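Long-range contacts in SusD superfamily protein (PDB 3HDX), which probably binds polysaccharide at the outer membrane of Bacteroides thetaiotaomicron, as a member of the SusD family: residues A[162-167]-A[201-206]; A[215-220]-A[368-373]; A[382-387]-A[410-415]. All blocks are in the same frame, centred on the assembly; numbering follows the deposited sequence. Where two conformers were deposited one is given.

Contact 1 of 3, residues A[162-167]-A[201-206]; sequences ELLTAI and SVLAHI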
# COMPACT_ATOMS: atom_id res chain seq x y z
N GLU A 162 -1.91 -5.64 -17.96
CA GLU A 162 -2.05 -4.20 -18.07
C GLU A 162 -0.82 -3.46 -17.58
O GLU A 162 -0.39 -2.49 -18.21
CB GLU A 162 -3.27 -3.70 -17.29
CG GLU A 162 -4.60 -4.16 -17.88
CD GLU A 162 -4.96 -3.38 -19.10
OE1 GLU A 162 -4.99 -2.11 -19.05
OE2 GLU A 162 -5.23 -4.05 -20.14
N LEU A 163 -0.25 -3.92 -16.47
CA LEU A 163 0.95 -3.29 -15.90
C LEU A 163 2.15 -3.47 -16.83
O LEU A 163 2.93 -2.52 -17.06
CB LEU A 163 1.26 -3.83 -14.50
CG LEU A 163 0.32 -3.29 -13.43
CD1 LEU A 163 0.23 -4.25 -12.21
CD2 LEU A 163 0.65 -1.83 -12.98
N LEU A 164 2.31 -4.67 -17.37
CA LEU A 164 3.44 -4.92 -18.33
C LEU A 164 3.31 -4.03 -19.57
O LEU A 164 4.30 -3.49 -20.07
CB LEU A 164 3.56 -6.41 -18.67
CG LEU A 164 4.17 -7.22 -17.53
CD1 LEU A 164 3.89 -8.68 -17.76
CD2 LEU A 164 5.69 -6.97 -17.40
N THR A 165 2.06 -3.84 -20.05
CA THR A 165 1.81 -2.91 -21.18
C THR A 165 2.14 -1.47 -20.78
O THR A 165 2.88 -0.76 -21.50
CB THR A 165 0.37 -3.05 -21.69
OG1 THR A 165 0.21 -4.35 -22.24
CG2 THR A 165 0.02 -2.01 -22.74
N ALA A 166 1.68 -1.07 -19.59
CA ALA A 166 1.95 0.32 -19.09
C ALA A 166 3.46 0.60 -18.98
O ALA A 166 3.91 1.69 -19.33
CB ALA A 166 1.28 0.59 -17.75
N ILE A 167 4.21 -0.40 -18.52
CA ILE A 167 5.68 -0.30 -18.31
C ILE A 167 6.40 0.10 -19.61
O ILE A 167 7.40 0.78 -19.56
CB ILE A 167 6.23 -1.62 -17.69
CG1 ILE A 167 5.90 -1.61 -16.18
CG2 ILE A 167 7.75 -1.83 -17.98
CD1 ILE A 167 6.01 -2.98 -15.48
N SER A 201 6.52 -2.55 -8.94
CA SER A 201 6.24 -2.85 -7.53
C SER A 201 4.88 -3.52 -7.38
O SER A 201 4.74 -4.45 -6.57
CB SER A 201 6.35 -1.61 -6.61
OG SER A 201 5.23 -0.75 -6.67
N VAL A 202 3.90 -3.08 -8.18
CA VAL A 202 2.58 -3.70 -8.16
C VAL A 202 2.73 -5.13 -8.69
O VAL A 202 2.12 -6.05 -8.14
CB VAL A 202 1.50 -2.85 -8.89
CG1 VAL A 202 0.13 -3.53 -8.78
CG2 VAL A 202 1.46 -1.44 -8.33
N LEU A 203 3.45 -5.30 -9.82
CA LEU A 203 3.70 -6.66 -10.36
C LEU A 203 4.33 -7.57 -9.32
O LEU A 203 3.88 -8.69 -9.12
CB LEU A 203 4.59 -6.63 -11.62
CG LEU A 203 3.91 -6.19 -12.91
CD1 LEU A 203 4.99 -6.02 -13.97
CD2 LEU A 203 2.92 -7.25 -13.36
N ALA A 204 5.37 -7.08 -8.65
CA ALA A 204 6.05 -7.89 -7.63
C ALA A 204 5.07 -8.37 -6.56
O ALA A 204 5.08 -9.53 -6.17
CB ALA A 204 7.22 -7.10 -6.98
N HIS A 205 4.25 -7.45 -6.07
CA HIS A 205 3.27 -7.77 -5.05
C HIS A 205 2.12 -8.66 -5.53
O HIS A 205 1.62 -9.48 -4.75
CB HIS A 205 2.82 -6.53 -4.29
CG HIS A 205 3.76 -6.14 -3.21
ND1 HIS A 205 3.93 -6.94 -2.09
CD2 HIS A 205 4.56 -5.05 -3.03
CE1 HIS A 205 4.81 -6.36 -1.28
NE2 HIS A 205 5.22 -5.23 -1.84
N ILE A 206 1.62 -8.44 -6.76
CA ILE A 206 0.59 -9.34 -7.30
C ILE A 206 1.18 -10.75 -7.32
O ILE A 206 0.54 -11.71 -6.85
CB ILE A 206 0.19 -8.98 -8.74
CG1 ILE A 206 -0.60 -7.66 -8.77
CG2 ILE A 206 -0.65 -10.12 -9.37
CD1 ILE A 206 -0.73 -6.98 -10.18

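Contact 2 of 3, residues A[215-220]-A[368-373]; sequences EAETYS and LLRAEA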
# COMPACT_ATOMS: atom_id res chain seq x y z
N GLU A 215 8.62 -14.95 -10.20
CA GLU A 215 8.36 -13.64 -10.81
C GLU A 215 8.49 -12.51 -9.78
O GLU A 215 9.07 -11.43 -10.08
CB GLU A 215 7.02 -13.60 -11.54
CG GLU A 215 7.00 -14.50 -12.76
CD GLU A 215 5.68 -14.44 -13.57
OE1 GLU A 215 4.80 -13.61 -13.34
OE2 GLU A 215 5.46 -15.27 -14.44
N ALA A 216 8.03 -12.75 -8.54
CA ALA A 216 8.16 -11.72 -7.51
C ALA A 216 9.65 -11.37 -7.28
O ALA A 216 10.00 -10.21 -7.09
CB ALA A 216 7.51 -12.15 -6.19
N GLU A 217 10.50 -12.38 -7.28
CA GLU A 217 11.93 -12.18 -7.06
C GLU A 217 12.53 -11.35 -8.21
O GLU A 217 13.27 -10.38 -7.96
CB GLU A 217 12.63 -13.54 -6.89
CG GLU A 217 14.01 -13.49 -6.24
CD GLU A 217 15.11 -12.97 -7.12
OE1 GLU A 217 15.03 -13.17 -8.36
OE2 GLU A 217 16.07 -12.35 -6.53
N THR A 218 12.18 -11.71 -9.45
CA THR A 218 12.71 -11.00 -10.62
C THR A 218 12.29 -9.53 -10.64
O THR A 218 13.10 -8.62 -10.89
CB THR A 218 12.22 -11.68 -11.91
OG1 THR A 218 12.74 -13.02 -11.93
CG2 THR A 218 12.72 -10.90 -13.13
N TYR A 219 11.03 -9.28 -10.37
CA TYR A 219 10.55 -7.91 -10.35
C TYR A 219 11.10 -7.10 -9.19
O TYR A 219 11.46 -5.93 -9.37
CB TYR A 219 9.01 -7.86 -10.35
CG TYR A 219 8.36 -8.41 -11.60
CD1 TYR A 219 8.82 -8.05 -12.88
CD2 TYR A 219 7.24 -9.24 -11.53
CE1 TYR A 219 8.20 -8.56 -14.02
CE2 TYR A 219 6.62 -9.71 -12.66
CZ TYR A 219 7.11 -9.38 -13.90
OH TYR A 219 6.47 -9.84 -15.05
N SER A 220 11.19 -7.69 -8.00
CA SER A 220 11.78 -7.00 -6.84
C SER A 220 13.24 -6.66 -7.15
O SER A 220 13.73 -5.55 -6.85
CB SER A 220 11.67 -7.86 -5.58
OG SER A 220 10.33 -8.13 -5.22
N LEU A 368 12.68 -6.58 1.50
CA LEU A 368 12.18 -7.68 2.37
C LEU A 368 11.34 -8.65 1.53
O LEU A 368 11.38 -9.85 1.77
CB LEU A 368 11.41 -7.17 3.61
CG LEU A 368 12.28 -6.42 4.62
CD1 LEU A 368 11.42 -5.63 5.65
CD2 LEU A 368 13.29 -7.38 5.32
N LEU A 369 10.62 -8.14 0.53
CA LEU A 369 9.83 -9.01 -0.38
C LEU A 369 10.77 -9.93 -1.12
O LEU A 369 10.46 -11.11 -1.33
CB LEU A 369 8.97 -8.14 -1.34
CG LEU A 369 7.97 -8.97 -2.15
CD1 LEU A 369 6.87 -9.60 -1.25
CD2 LEU A 369 7.38 -8.08 -3.29
N ARG A 370 11.87 -9.38 -1.60
CA ARG A 370 12.88 -10.19 -2.27
C ARG A 370 13.40 -11.32 -1.36
O ARG A 370 13.57 -12.44 -1.83
CB ARG A 370 14.04 -9.32 -2.80
CG ARG A 370 14.92 -10.10 -3.73
CD ARG A 370 16.02 -9.24 -4.22
NE ARG A 370 16.81 -9.90 -5.24
CZ ARG A 370 17.79 -9.28 -5.89
NH1 ARG A 370 18.08 -7.98 -5.65
NH2 ARG A 370 18.44 -9.96 -6.83
N ALA A 371 13.68 -10.99 -0.09
CA ALA A 371 14.08 -12.01 0.90
C ALA A 371 13.02 -13.11 1.05
O ALA A 371 13.33 -14.30 1.00
CB ALA A 371 14.44 -11.36 2.23
N GLU A 372 11.77 -12.71 1.20
CA GLU A 372 10.66 -13.64 1.28
C GLU A 372 10.63 -14.56 0.04
O GLU A 372 10.53 -15.79 0.19
CB GLU A 372 9.36 -12.83 1.40
CG GLU A 372 8.02 -13.55 1.25
CD GLU A 372 6.84 -12.58 1.26
OE1 GLU A 372 6.96 -11.43 1.78
OE2 GLU A 372 5.77 -13.00 0.77
N ALA A 373 10.75 -13.96 -1.15
CA ALA A 373 10.71 -14.71 -2.41
C ALA A 373 11.87 -15.71 -2.52
O ALA A 373 11.67 -16.86 -2.89
CB ALA A 373 10.69 -13.74 -3.62
O HOH W 1 18.55 -13.05 -7.10

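Contact 3 of 3, residues A[382-387]-A[410-415]; sequences EAVSYL and ESLIAE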
# COMPACT_ATOMS: atom_id res chain seq x y z
N GLU A 382 20.79 -16.70 0.13
CA GLU A 382 20.73 -15.42 -0.57
C GLU A 382 19.76 -14.42 0.09
O GLU A 382 19.99 -13.21 0.06
CB GLU A 382 20.35 -15.66 -2.03
CG GLU A 382 21.37 -16.50 -2.82
CD GLU A 382 20.82 -16.94 -4.15
OE1 GLU A 382 20.53 -16.00 -4.91
OE2 GLU A 382 20.62 -18.15 -4.40
N ALA A 383 18.68 -14.92 0.70
CA ALA A 383 17.70 -14.05 1.35
C ALA A 383 18.31 -13.26 2.50
O ALA A 383 17.93 -12.09 2.75
CB ALA A 383 16.53 -14.89 1.87
N VAL A 384 19.26 -13.88 3.20
CA VAL A 384 19.86 -13.28 4.40
C VAL A 384 20.52 -11.95 4.10
O VAL A 384 20.36 -11.02 4.89
CB VAL A 384 20.85 -14.27 5.11
CG1 VAL A 384 21.66 -13.58 6.20
CG2 VAL A 384 20.09 -15.48 5.68
N SER A 385 21.21 -11.84 2.96
CA SER A 385 21.87 -10.55 2.65
C SER A 385 20.85 -9.41 2.54
O SER A 385 21.10 -8.34 3.04
CB SER A 385 22.72 -10.61 1.39
OG SER A 385 21.92 -10.78 0.25
N TYR A 386 19.67 -9.68 1.98
CA TYR A 386 18.62 -8.66 1.83
C TYR A 386 17.99 -8.29 3.19
O TYR A 386 17.75 -7.13 3.47
CB TYR A 386 17.59 -9.09 0.79
CG TYR A 386 18.28 -9.24 -0.55
CD1 TYR A 386 18.75 -8.13 -1.22
CD2 TYR A 386 18.50 -10.50 -1.11
CE1 TYR A 386 19.46 -8.25 -2.45
CE2 TYR A 386 19.17 -10.65 -2.30
CZ TYR A 386 19.65 -9.52 -2.97
OH TYR A 386 20.35 -9.74 -4.15
N LEU A 387 17.73 -9.30 4.01
CA LEU A 387 17.26 -9.08 5.39
C LEU A 387 18.26 -8.19 6.13
O LEU A 387 17.86 -7.22 6.80
CB LEU A 387 17.12 -10.41 6.13
CG LEU A 387 16.66 -10.31 7.59
CD1 LEU A 387 15.34 -9.51 7.75
CD2 LEU A 387 16.56 -11.69 8.25
N GLU A 410 12.10 -22.14 7.31
CA GLU A 410 10.88 -21.61 7.92
C GLU A 410 11.22 -20.61 9.05
O GLU A 410 10.54 -19.59 9.20
CB GLU A 410 9.96 -22.75 8.34
CG GLU A 410 9.38 -23.54 7.17
CD GLU A 410 10.36 -24.50 6.47
OE1 GLU A 410 11.30 -25.05 7.11
OE2 GLU A 410 10.23 -24.67 5.24
N SER A 411 12.29 -20.88 9.80
CA SER A 411 12.73 -19.96 10.86
C SER A 411 13.11 -18.62 10.23
O SER A 411 12.78 -17.55 10.78
CB SER A 411 13.94 -20.50 11.65
OG SER A 411 13.62 -21.67 12.38
N LEU A 412 13.82 -18.66 9.09
CA LEU A 412 14.21 -17.43 8.39
C LEU A 412 12.98 -16.71 7.81
O LEU A 412 12.87 -15.49 7.92
CB LEU A 412 15.27 -17.73 7.32
CG LEU A 412 15.72 -16.53 6.46
CD1 LEU A 412 16.26 -15.43 7.40
CD2 LEU A 412 16.80 -16.92 5.43
N ILE A 413 12.06 -17.46 7.21
CA ILE A 413 10.80 -16.85 6.71
C ILE A 413 10.07 -16.13 7.85
O ILE A 413 9.71 -14.96 7.70
CB ILE A 413 9.86 -17.88 6.03
CG1 ILE A 413 10.45 -18.35 4.72
CG2 ILE A 413 8.41 -17.30 5.84
CD1 ILE A 413 9.80 -19.65 4.20
N ALA A 414 9.96 -16.78 9.00
CA ALA A 414 9.24 -16.17 10.13
C ALA A 414 9.95 -14.84 10.52
O ALA A 414 9.29 -13.82 10.76
CB ALA A 414 9.11 -17.14 11.32
N GLU A 415 11.27 -14.85 10.56
CA GLU A 415 12.03 -13.65 10.92
C GLU A 415 11.91 -12.50 9.91
O GLU A 415 11.80 -11.34 10.30
CB GLU A 415 13.49 -13.95 11.26
CG GLU A 415 14.29 -12.75 11.74
CD GLU A 415 13.73 -12.08 12.98
OE1 GLU A 415 12.97 -12.71 13.78
OE2 GLU A 415 14.05 -10.89 13.14

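Contact 1 of 3, residues A[162-167]-A[201-206]
Helices 152-169 and 196-209 run antiparallel here, their axes 10.3 Å apart over these turns, and the contacts between the two segments are all aliphatic. Leu203 can be followed outward from its backbone. Its CG lies anti to the carbonyl carbon (chi1 -76°), which sends the chain across to segment 162-167, where CG lies 3.9 Å from Leu163 CB. The branch then divides the neighbours: CD2 stays over the root of Leu163, 4.0 Å from its CB, whereas CD1 meets the tip of Ile167 end on, at 3.5 Å from Ile167 CD1. The same CD1 is crossed at about a right angle by Leu164, whose CD2 is 3.6 Å away. Leu163 sets its CD1 against Val202 CG1 and Ile206 CD1, each 3.5 Å away, meeting Ile206 tip to tip and crossing Val202. An alanine at Leu203 would probably loosen the packing here, since CG and both methyls, which engage Leu163, Leu164 and Ile167, would be gone. Ala119, Phe120 and Phe123 of helix 104-129 close over the Leu163, Val202 and Ile206 side, and Tyr219 rests on Leu164 and Leu203. Such near-antiparallel packing of successive helices is characteristic of the TPR-like helical scaffold of SusD proteins.

Contact 2 of 3, residues A[215-220]-A[368-373]
Polar and apolar contacts divide this interface between helices 213-226 and 363-376, whose axes over these turns approach to 8.6 Å at an angle of 148°. In the salt bridge, Arg370 leaves with CG anti to the backbone N and stays extended to NE, while Glu217, also anti at chi1, bends at chi2 (-74°) so that the two side chains cross obliquely. Arg370 NE donates to Glu217 OE2 over 2.9 Å, with an N-H...O angle of 158°; the oxygen lies close to the guanidinium plane, at its edge, but is approached from above the carboxylate plane. A weak second bond comes from NH2, and one water closes a bridge by donating to OE2 and accepting from NH2, so a single carboxylate oxygen gathers all three.

Within helix 213-226, Ser220 OG turns back to donate to Ala216 O, 2.8 Å away and above the carbonyl plane, so that this oxygen serves both the hydroxyl and the Ser220 N-H. Ser220 OG also packs against Leu369 CD2, at 3.5 Å.

The apolar contacts are made near the backbone, by CB atoms: Ala373 CB lies 3.8 Å from Glu217 CB and 4.4 Å from Ala216 CB, and Ser220 CB rests 3.9 Å from Arg370 CB. Small residues on both helices permit this close approach, as in the antiparallel helices of TPR-like folds, to which the SusD family belongs.

Contact 3 of 3, residues A[382-387]-A[410-415]
Leu387 and Leu412 share one conformation, CG anti to the backbone N (chi1 179° and 177°) with closely similar second torsions, and it sends their methyls into the space between two nearly parallel helices. Leu387 and Leu412 run alongside each other in opposing directions, Leu387 CD2 lying 3.8 Å from Leu412 CD1. Val384 places CG1 anti to its backbone N, which leaves CG2 anti to the carbonyl carbon and directed at Leu412 from an oblique line; its CG2 comes within 3.6 Å of Leu412 CD2. The same CD2 looks onto the methyl of Ala383, with Ala383 CB 4.1 Å away, so Leu412 packs against three residues of segment 382-387. At the far end, the aliphatic CG of Glu415 lies 4.3 Å from Leu387 CD2, while its carboxylate turns to a salt bridge with Arg422. The axes remain 11.2 Å apart over these turns, a span bridged by branched side chains. Phe401 and Phe405 of the short helix 401-405 press on Val384, Leu412 and Glu415; Cys375 of helix 363-376 touches Ala383 and Ile413, and helix 430-441 packs against Ile413 and Ala414 of helix 409-423.

How the contacts relate
The three contacts form a continuous run of helix packing, in series along the chain. Contact 1 passes to contact 2 through consecutive helices 196-209 and 213-226: the centres of the two contacts are 14 Å apart, and Leu203 CB touches Tyr219 CD2 at 3.7 Å; His205 CE1 also reaches Leu369 CD2 of helix 363-376, likewise at 3.7 Å. Contact 2 adjoins contact 3 through helices 363-376 and 380-391, with the contact centres 12 Å apart; Tyr386 OH sits 3.1 Å from Arg370 CZ, beside the guanidinium used in the salt bridge. Contacts 1 and 3 do not touch, their nearest atoms being about 13 Å apart. Ethanediol molecules, probably from crystallisation, lie near Leu164 and Glu415.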